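Local coordinates for protein serine protease pet (Escherichia coli, PDB 4OM9) that acts as a secreted serine protease and enterotoxin of enteroaggregative strains, probably cleaving alpha-fodrin inside host cells, at residues Y85-T91 with L107-E113; A360-E366 with N378-G384; T710-A714 with S724-A728. All blocks are in the same frame, centred on the assembly; numbering follows the deposited sequence.

The three contacts follow one another along the chain without nesting or crossing. Interaction 1 comes first, in the protease region: 15 residues, mostly strand, separate 85-91 from 107-113. Interaction 2 spans 11 residues and joins successive coils of the beta-helical stalk, and interaction 3 joins two faces of a much later coil across a nine-residue loop. The first two touch, with centres about 11 Å apart, and so tie the protease to the stalk: Thr-88 OG1 lies 2.9 Å from Lys-380 NZ and Lys-109 NZ 3.0 Å from Ala-360 O, both probable hydrogen bonds. Interaction 3 stands apart, its nearest atoms about 49 Å from interaction 1 and 46 Å from interaction 2.

Interaction 1. Residues Y85-T91 with L107-E113; sequences YGSTQYT and LNKYVVE
A type II' turn from Tyr-85 to Thr-88 closes a tight two-residue hairpin, with Tyr-85 N to Thr-88 O at 3.0 Å and Thr-88 N to Tyr-85 O at 2.9 Å. Gly-86 suits its first corner: phi is +51°, and a CB would collide with CG of Glu-113. The strand then runs on through Thr-91, with Thr-91 CA and Leu-107 CA 5.2 Å apart. From there 108-113 leaves the sheet, passes across one face of the Tyr-90 ring and returns to the turn, Tyr-85 CA and Glu-113 CA being 6.1 Å apart. Asn-108 (chi1 p), just past the end of strand 102-107, bonds the backbone of Thr-91 twice: Asn-108 N donates to Thr-91 O (2.6 Å) and Asn-108 OD1 accepts from Thr-91 N (2.7 Å). The Tyr-90 ring (chi1 m, chi2 88°) fills the space between, with Val-111 CG2 4.0 Å from its centroid in a CH-pi contact and Leu-107 CD1 4.0 Å from Tyr-90 CB. This hairpin belongs to a five-stranded antiparallel sheet, consistent with a chymotrypsin-like barrel of clan PA. Glu-113 (m, p) folds back to accept from Tyr-90 OH at OE1 and from Thr-88 OG1 at OE2, each 2.7 Å. Glu-113 OE2 is also hydrogen-bonded to Tyr-398 OH. Taking a proton from each hydroxyl, one per oxygen, the carboxylate ties the turn and the Tyr-90 ring to the end of 107-113.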
loop_
_atom_site.group_PDB
_atom_site.type_symbol
_atom_site.label_atom_id
_atom_site.label_comp_id
_atom_site.label_asym_id
_atom_site.label_seq_id
_atom_site.Cartn_x
_atom_site.Cartn_y
_atom_site.Cartn_z
ATOM N N TYR A 85 17.312 5.866 -22.572
ATOM C CA TYR A 85 16.770 5.083 -21.477
ATOM C C TYR A 85 16.616 6.034 -20.293
ATOM O O TYR A 85 17.580 6.737 -19.928
ATOM C CB TYR A 85 17.668 3.908 -21.112
ATOM C CG TYR A 85 18.073 2.994 -22.256
ATOM C CD1 TYR A 85 19.144 3.314 -23.083
ATOM C CD2 TYR A 85 17.411 1.789 -22.485
ATOM C CE1 TYR A 85 19.534 2.471 -24.114
ATOM C CE2 TYR A 85 17.795 0.943 -23.516
ATOM C CZ TYR A 85 18.863 1.292 -24.327
ATOM O OH TYR A 85 19.261 0.454 -25.358
ATOM N N GLY A 86 15.416 6.067 -19.709
ATOM C CA GLY A 86 15.098 7.038 -18.675
ATOM C C GLY A 86 15.447 8.449 -19.100
ATOM O O GLY A 86 15.049 8.890 -20.174
ATOM N N SER A 87 16.225 9.139 -18.264
ATOM C CA SER A 87 16.627 10.518 -18.521
ATOM C C SER A 87 17.963 10.605 -19.214
ATOM O O SER A 87 18.608 11.639 -19.156
ATOM C CB SER A 87 16.736 11.325 -17.223
ATOM O OG SER A 87 15.509 11.394 -16.532
ATOM N N THR A 88 18.416 9.521 -19.826
ATOM C CA THR A 88 19.768 9.518 -20.378
ATOM C C THR A 88 19.785 9.178 -21.856
ATOM O O THR A 88 19.066 8.272 -22.295
ATOM C CB THR A 88 20.668 8.535 -19.622
ATOM O OG1 THR A 88 20.521 8.754 -18.208
ATOM C CG2 THR A 88 22.134 8.717 -20.047
ATOM N N GLN A 89 20.599 9.926 -22.603
ATOM C CA GLN A 89 20.798 9.736 -24.036
ATOM C C GLN A 89 22.085 8.980 -24.327
ATOM O O GLN A 89 23.126 9.274 -23.768
ATOM C CB GLN A 89 20.829 11.081 -24.766
ATOM C CG GLN A 89 19.467 11.623 -25.160
ATOM C CD GLN A 89 18.571 11.900 -23.969
ATOM O OE1 GLN A 89 17.461 11.357 -23.862
ATOM N NE2 GLN A 89 19.043 12.755 -23.064
ATOM N N TYR A 90 22.014 8.006 -25.217
ATOM C CA TYR A 90 23.183 7.231 -25.560
ATOM C C TYR A 90 23.361 7.225 -27.081
ATOM O O TYR A 90 22.385 7.287 -27.852
ATOM C CB TYR A 90 23.069 5.798 -25.035
ATOM C CG TYR A 90 22.905 5.681 -23.539
ATOM C CD1 TYR A 90 21.641 5.720 -22.949
ATOM C CD2 TYR A 90 24.012 5.510 -22.711
ATOM C CE1 TYR A 90 21.490 5.606 -21.590
ATOM C CE2 TYR A 90 23.869 5.393 -21.335
ATOM C CZ TYR A 90 22.616 5.448 -20.779
ATOM O OH TYR A 90 22.477 5.332 -19.412
ATOM N N THR A 91 24.615 7.153 -27.506
ATOM C CA THR A 91 24.923 7.226 -28.920
ATOM C C THR A 91 25.691 5.979 -29.345
ATOM O O THR A 91 26.651 5.589 -28.680
ATOM C CB THR A 91 25.725 8.511 -29.232
ATOM O OG1 THR A 91 24.849 9.644 -29.135
ATOM C CG2 THR A 91 26.343 8.458 -30.636
ATOM N N LEU A 107 27.470 1.457 -27.466
ATOM C CA LEU A 107 27.034 2.799 -27.142
ATOM C C LEU A 107 28.181 3.593 -26.515
ATOM O O LEU A 107 29.090 3.014 -25.922
ATOM C CB LEU A 107 25.822 2.738 -26.210
ATOM C CG LEU A 107 24.532 2.107 -26.771
ATOM C CD1 LEU A 107 23.496 1.906 -25.674
ATOM C CD2 LEU A 107 23.948 2.947 -27.915
ATOM N N ASN A 108 28.141 4.914 -26.643
ATOM C CA ASN A 108 29.213 5.776 -26.125
ATOM C C ASN A 108 29.440 5.685 -24.593
ATOM O O ASN A 108 30.557 5.913 -24.139
ATOM C CB ASN A 108 28.944 7.238 -26.498
ATOM C CG ASN A 108 27.664 7.750 -25.893
ATOM O OD1 ASN A 108 26.684 7.013 -25.800
ATOM N ND2 ASN A 108 27.669 9.004 -25.443
ATOM N N LYS A 109 28.394 5.347 -23.826
ATOM C CA LYS A 109 28.494 5.219 -22.357
ATOM C C LYS A 109 27.752 4.004 -21.804
ATOM O O LYS A 109 26.905 3.438 -22.481
ATOM C CB LYS A 109 27.963 6.481 -21.662
ATOM C CG LYS A 109 28.910 7.682 -21.725
ATOM C CD LYS A 109 28.245 8.908 -21.116
ATOM C CE LYS A 109 29.005 9.422 -19.894
ATOM N NZ LYS A 109 28.201 10.459 -19.171
ATOM N N TYR A 110 28.083 3.600 -20.579
ATOM C CA TYR A 110 27.421 2.454 -19.960
ATOM C C TYR A 110 25.974 2.804 -19.637
ATOM O O TYR A 110 25.702 3.855 -19.052
ATOM C CB TYR A 110 28.123 2.010 -18.668
ATOM C CG TYR A 110 29.548 1.557 -18.823
ATOM C CD1 TYR A 110 30.017 1.053 -20.034
ATOM C CD2 TYR A 110 30.439 1.641 -17.747
ATOM C CE1 TYR A 110 31.353 0.649 -20.162
ATOM C CE2 TYR A 110 31.748 1.236 -17.860
ATOM C CZ TYR A 110 32.219 0.744 -19.070
ATOM O OH TYR A 110 33.552 0.351 -19.171
ATOM N N VAL A 111 25.051 1.922 -19.994
ATOM C CA VAL A 111 23.651 2.170 -19.681
ATOM C C VAL A 111 23.345 1.981 -18.197
ATOM O O VAL A 111 23.555 0.914 -17.617
ATOM C CB VAL A 111 22.731 1.275 -20.503
ATOM C CG1 VAL A 111 21.253 1.474 -20.070
ATOM C CG2 VAL A 111 22.908 1.604 -21.963
ATOM N N VAL A 112 22.820 3.028 -17.590
ATOM C CA VAL A 112 22.571 3.012 -16.164
ATOM C C VAL A 112 21.164 2.461 -15.840
ATOM O O VAL A 112 20.970 1.852 -14.792
ATOM C CB VAL A 112 22.781 4.437 -15.590
ATOM C CG1 VAL A 112 22.043 4.650 -14.304
ATOM C CG2 VAL A 112 24.255 4.691 -15.381
ATOM N N GLU A 113 20.209 2.632 -16.752
ATOM C CA GLU A 113 18.779 2.360 -16.443
ATOM C C GLU A 113 18.354 0.897 -16.403
ATOM O O GLU A 113 17.417 0.556 -15.691
ATOM C CB GLU A 113 17.865 3.084 -17.443
ATOM C CG GLU A 113 17.902 4.617 -17.341
ATOM C CD GLU A 113 19.261 5.235 -17.726
ATOM O OE1 GLU A 113 20.139 4.522 -18.271
ATOM O OE2 GLU A 113 19.438 6.446 -17.464
#

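Interaction 2. Residues A360-E366 with N378-G384; sequences ALHKIGE and NLKTGNG
Backbone bonding pairs strands 361-364 and 379-381 in parallel, their axes 4.7 Å apart and crossing at -21°, with Leu-361, His-362 and Lys-363 level with Leu-379, Lys-380 and Thr-381. The ladder runs Leu-361 N to Asn-378 O (3.0 Å), Lys-380 N to Leu-361 O (2.8 Å), Lys-363 N to Lys-380 O (2.8 Å) and Gly-382 N to Lys-363 O (3.1 Å). Among apolar contacts, Leu-361 CG meets Leu-379 CD1 at 3.9 Å, like residues stacking coil on coil. Polar contacts finish the turn: Lys-363 (chi1 t, chi2 m) curls so that NZ reaches Asn-383 O (2.7 Å), Gly-365 O (3.0 Å) and Gly-367 O, while a water joins Gly-365 N (2.7 Å) to Asn-383 ND2 (2.9 Å). Gly-384, at phi +60°, has no room for a CB beside Lys-363 NZ. Such stacked rungs define the right-handed beta-helix of autotransporter passengers. His-362 ND1 bonds Tyr-110 O of the protease region, and Lys-380 NZ bonds Ala-632 O as well as Thr-88 OG1. Strand 341-343 flanks 361-364, and 397-399 flanks 379-381.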
loop_
_atom_site.group_PDB
_atom_site.type_symbol
_atom_site.label_atom_id
_atom_site.label_comp_id
_atom_site.label_asym_id
_atom_site.label_seq_id
_atom_site.Cartn_x
_atom_site.Cartn_y
_atom_site.Cartn_z
ATOM N N ALA A 360 28.674 13.303 -16.653
ATOM C CA ALA A 360 28.114 12.472 -15.587
ATOM C C ALA A 360 28.910 11.205 -15.382
ATOM O O ALA A 360 29.292 10.536 -16.338
ATOM C CB ALA A 360 26.649 12.108 -15.882
ATOM N N LEU A 361 29.135 10.855 -14.131
ATOM C CA LEU A 361 29.742 9.578 -13.827
ATOM C C LEU A 361 28.667 8.466 -13.815
ATOM O O LEU A 361 27.765 8.460 -12.971
ATOM C CB LEU A 361 30.486 9.669 -12.492
ATOM C CG LEU A 361 30.772 8.408 -11.671
ATOM C CD1 LEU A 361 31.400 7.313 -12.518
ATOM C CD2 LEU A 361 31.666 8.750 -10.488
ATOM N N HIS A 362 28.775 7.533 -14.762
ATOM C CA HIS A 362 27.832 6.404 -14.859
ATOM C C HIS A 362 28.361 5.189 -14.126
ATOM O O HIS A 362 29.353 4.592 -14.536
ATOM C CB HIS A 362 27.568 6.019 -16.319
ATOM C CG HIS A 362 26.767 7.029 -17.078
ATOM N ND1 HIS A 362 26.234 6.769 -18.323
ATOM C CD2 HIS A 362 26.408 8.296 -16.773
ATOM C CE1 HIS A 362 25.575 7.831 -18.748
ATOM N NE2 HIS A 362 25.671 8.776 -17.828
ATOM N N LYS A 363 27.692 4.813 -13.049
ATOM C CA LYS A 363 28.108 3.671 -12.251
ATOM C C LYS A 363 27.134 2.481 -12.402
ATOM O O LYS A 363 25.944 2.599 -12.096
ATOM C CB LYS A 363 28.223 4.095 -10.781
ATOM C CG LYS A 363 28.925 3.082 -9.891
ATOM C CD LYS A 363 28.016 1.966 -9.397
ATOM C CE LYS A 363 28.789 0.989 -8.516
ATOM N NZ LYS A 363 27.987 -0.248 -8.338
ATOM N N ILE A 364 27.636 1.339 -12.859
ATOM C CA ILE A 364 26.822 0.113 -12.907
ATOM C C ILE A 364 27.596 -1.022 -12.284
ATOM O O ILE A 364 28.663 -0.800 -11.685
ATOM C CB ILE A 364 26.407 -0.301 -14.323
ATOM C CG1 ILE A 364 27.643 -0.603 -15.180
ATOM C CG2 ILE A 364 25.566 0.770 -14.964
ATOM C CD1 ILE A 364 27.311 -1.113 -16.599
ATOM N N GLY A 365 27.057 -2.229 -12.408
ATOM C CA GLY A 365 27.657 -3.395 -11.793
ATOM C C GLY A 365 27.275 -3.526 -10.332
ATOM O O GLY A 365 26.759 -2.586 -9.717
ATOM N N GLU A 366 27.551 -4.690 -9.761
ATOM C CA GLU A 366 27.012 -5.009 -8.450
ATOM C C GLU A 366 27.873 -4.588 -7.270
ATOM O O GLU A 366 27.388 -4.567 -6.140
ATOM C CB GLU A 366 26.743 -6.505 -8.368
ATOM C CG GLU A 366 25.590 -6.944 -9.241
ATOM C CD GLU A 366 25.334 -8.422 -9.129
ATOM O OE1 GLU A 366 25.681 -9.161 -10.069
ATOM O OE2 GLU A 366 24.799 -8.847 -8.089
ATOM N N ASN A 378 27.964 15.214 -11.375
ATOM C CA ASN A 378 26.745 14.437 -11.169
ATOM C C ASN A 378 26.997 12.948 -11.252
ATOM O O ASN A 378 27.889 12.492 -11.961
ATOM C CB ASN A 378 25.664 14.849 -12.174
ATOM C CG ASN A 378 25.266 16.315 -12.024
ATOM O OD1 ASN A 378 25.503 16.934 -10.975
ATOM N ND2 ASN A 378 24.666 16.880 -13.071
ATOM N N LEU A 379 26.230 12.203 -10.473
ATOM C CA LEU A 379 26.298 10.765 -10.488
ATOM C C LEU A 379 25.033 10.191 -11.139
ATOM O O LEU A 379 23.927 10.674 -10.898
ATOM C CB LEU A 379 26.457 10.228 -9.065
ATOM C CG LEU A 379 26.294 8.708 -8.978
ATOM C CD1 LEU A 379 27.489 8.018 -9.607
ATOM C CD2 LEU A 379 26.078 8.217 -7.561
ATOM N N LYS A 380 25.208 9.178 -11.978
ATOM C CA LYS A 380 24.093 8.356 -12.442
ATOM C C LYS A 380 24.394 6.905 -12.115
ATOM O O LYS A 380 25.312 6.328 -12.683
ATOM C CB LYS A 380 23.856 8.540 -13.935
ATOM C CG LYS A 380 23.318 9.913 -14.279
ATOM C CD LYS A 380 22.724 9.969 -15.663
ATOM C CE LYS A 380 22.081 11.327 -15.906
ATOM N NZ LYS A 380 21.244 11.400 -17.151
ATOM N N THR A 381 23.646 6.318 -11.183
ATOM C CA THR A 381 23.933 4.957 -10.755
ATOM C C THR A 381 22.707 4.029 -10.897
ATOM O O THR A 381 21.563 4.450 -10.695
ATOM C CB THR A 381 24.466 4.932 -9.296
ATOM O OG1 THR A 381 24.712 3.581 -8.900
ATOM C CG2 THR A 381 23.491 5.574 -8.310
ATOM N N GLY A 382 22.960 2.776 -11.280
ATOM C CA GLY A 382 21.906 1.819 -11.532
ATOM C C GLY A 382 22.080 0.465 -10.868
ATOM O O GLY A 382 21.274 -0.431 -11.072
ATOM N N ASN A 383 23.110 0.306 -10.054
ATOM C CA ASN A 383 23.399 -1.011 -9.506
ATOM C C ASN A 383 24.478 -0.939 -8.427
ATOM O O ASN A 383 25.271 0.002 -8.390
ATOM C CB ASN A 383 23.836 -1.970 -10.639
ATOM C CG ASN A 383 23.663 -3.417 -10.265
ATOM O OD1 ASN A 383 23.146 -3.713 -9.194
ATOM N ND2 ASN A 383 24.080 -4.329 -11.134
ATOM N N GLY A 384 24.536 -1.952 -7.575
ATOM C CA GLY A 384 25.532 -1.986 -6.529
ATOM C C GLY A 384 25.421 -0.788 -5.581
ATOM O O GLY A 384 24.356 -0.147 -5.468
HETATM O O HOH W 1 24.850 -3.177 -13.673
#

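Interaction 3. Residues T710-A714 with S724-A728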
loop_
_atom_site.group_PDB
_atom_site.type_symbol
_atom_site.label_atom_id
_atom_site.label_comp_id
_atom_site.label_asym_id
_atom_site.label_seq_id
_atom_site.Cartn_x
_atom_site.Cartn_y
_atom_site.Cartn_z
ATOM N N THR A 710 -18.034 -2.427 18.762
ATOM C CA THR A 710 -17.968 -3.602 19.604
ATOM C C THR A 710 -16.890 -3.439 20.668
ATOM O O THR A 710 -15.757 -3.053 20.377
ATOM C CB THR A 710 -17.685 -4.853 18.779
ATOM O OG1 THR A 710 -18.645 -4.947 17.722
ATOM C CG2 THR A 710 -17.775 -6.087 19.648
ATOM N N LEU A 711 -17.254 -3.738 21.906
ATOM C CA LEU A 711 -16.350 -3.581 23.029
ATOM C C LEU A 711 -16.174 -4.916 23.751
ATOM O O LEU A 711 -17.151 -5.533 24.180
ATOM C CB LEU A 711 -16.885 -2.508 23.967
ATOM C CG LEU A 711 -17.317 -1.230 23.252
ATOM C CD1 LEU A 711 -17.964 -0.257 24.230
ATOM C CD2 LEU A 711 -16.118 -0.598 22.569
ATOM N N THR A 712 -14.931 -5.378 23.854
ATOM C CA THR A 712 -14.653 -6.720 24.361
ATOM C C THR A 712 -13.418 -6.759 25.225
ATOM O O THR A 712 -12.544 -5.907 25.096
ATOM C CB THR A 712 -14.401 -7.748 23.240
ATOM O OG1 THR A 712 -13.056 -7.602 22.785
ATOM C CG2 THR A 712 -15.354 -7.572 22.066
ATOM N N GLY A 713 -13.322 -7.785 26.066
ATOM C CA GLY A 713 -12.122 -8.023 26.847
ATOM C C GLY A 713 -10.928 -8.247 25.950
ATOM O O GLY A 713 -11.086 -8.472 24.751
ATOM N N ALA A 714 -9.730 -8.181 26.517
ATOM C CA ALA A 714 -8.529 -8.453 25.735
ATOM C C ALA A 714 -8.523 -9.921 25.328
ATOM O O ALA A 714 -8.221 -10.796 26.134
ATOM C CB ALA A 714 -7.276 -8.102 26.518
ATOM N N SER A 724 -9.866 -9.298 31.046
ATOM C CA SER A 724 -10.914 -8.289 30.878
ATOM C C SER A 724 -10.382 -6.863 30.865
ATOM O O SER A 724 -9.176 -6.653 30.977
ATOM C CB SER A 724 -11.950 -8.436 31.993
ATOM O OG SER A 724 -12.383 -7.169 32.457
ATOM N N MET A 725 -11.282 -5.888 30.720
ATOM C CA MET A 725 -10.919 -4.463 30.787
ATOM C C MET A 725 -12.151 -3.528 30.870
ATOM O O MET A 725 -13.285 -3.998 30.935
ATOM C CB MET A 725 -10.034 -4.086 29.591
ATOM C CG MET A 725 -10.283 -4.854 28.301
ATOM S SD MET A 725 -11.662 -4.196 27.364
ATOM C CE MET A 725 -13.055 -5.046 28.107
ATOM N N PHE A 726 -11.932 -2.212 30.878
ATOM C CA PHE A 726 -13.031 -1.255 31.082
ATOM C C PHE A 726 -13.294 -0.310 29.910
ATOM O O PHE A 726 -12.400 0.015 29.140
ATOM C CB PHE A 726 -12.781 -0.375 32.313
ATOM C CG PHE A 726 -12.085 -1.066 33.446
ATOM C CD1 PHE A 726 -12.570 -2.253 33.964
ATOM C CD2 PHE A 726 -10.948 -0.504 34.012
ATOM C CE1 PHE A 726 -11.924 -2.872 35.013
ATOM C CE2 PHE A 726 -10.299 -1.120 35.060
ATOM C CZ PHE A 726 -10.786 -2.304 35.561
ATOM N N TYR A 727 -14.531 0.166 29.816
ATOM C CA TYR A 727 -14.863 1.246 28.896
ATOM C C TYR A 727 -15.676 2.314 29.607
ATOM O O TYR A 727 -16.852 2.106 29.905
ATOM C CB TYR A 727 -15.647 0.734 27.692
ATOM C CG TYR A 727 -14.972 -0.377 26.938
ATOM C CD1 TYR A 727 -14.008 -0.105 25.972
ATOM C CD2 TYR A 727 -15.304 -1.703 27.186
ATOM C CE1 TYR A 727 -13.388 -1.124 25.283
ATOM C CE2 TYR A 727 -14.705 -2.724 26.500
ATOM C CZ TYR A 727 -13.744 -2.434 25.549
ATOM O OH TYR A 727 -13.137 -3.469 24.870
ATOM N N ALA A 728 -15.053 3.455 29.878
ATOM C CA ALA A 728 -15.766 4.591 30.443
ATOM C C ALA A 728 -15.926 5.683 29.393
ATOM O O ALA A 728 -14.976 6.003 28.663
ATOM C CB ALA A 728 -15.039 5.132 31.666
#
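Tyr-727 gives up the most surface here. Its CB points toward 710-714, and with chi1 near m the ring lies against Leu-711, whose CB sits 3.6 Å from the ring centroid, 21° off the normal, in a CH-pi contact; the closest atoms are Leu-711 CB and Tyr-727 CE2 at 3.3 Å. Tyrosine is apt because its flat, apolar body can pack in the interior while its hydroxyl lies by the backbone at Thr-712: Tyr-727 OH is 2.5 Å from Thr-712 O, a hydrogen bond that remains unsettled because another acceptor is within reach of its proton and the atoms are crowded in the model. Leu-711 (m, t) also touches Phe-741 and Ala-693, so it shares its flanks with neighbouring coils. The strands themselves are not paired. The axes of 710-712 and 725-728 come no nearer than 8.1 Å, their directions 142° apart. Strand 708-712 belongs to one parallel face of the beta-helix, between 690-693 and 740-744, and 725-729 to another, between 697-699 and 747-755; the side chains thus bridge two faces across the inside of a coil. Met-725 reaches toward the loop end, its CE 3.4 Å from Gly-713 CA and its CG 3.8 Å from Ala-714 N, though its sulphur is too crowded in the model for exact placement. There Gly-713 CA lies 4.2 Å from Ser-724 CA. Met-725 and Tyr-727 both also pack on Ala-747 of strand 747-755.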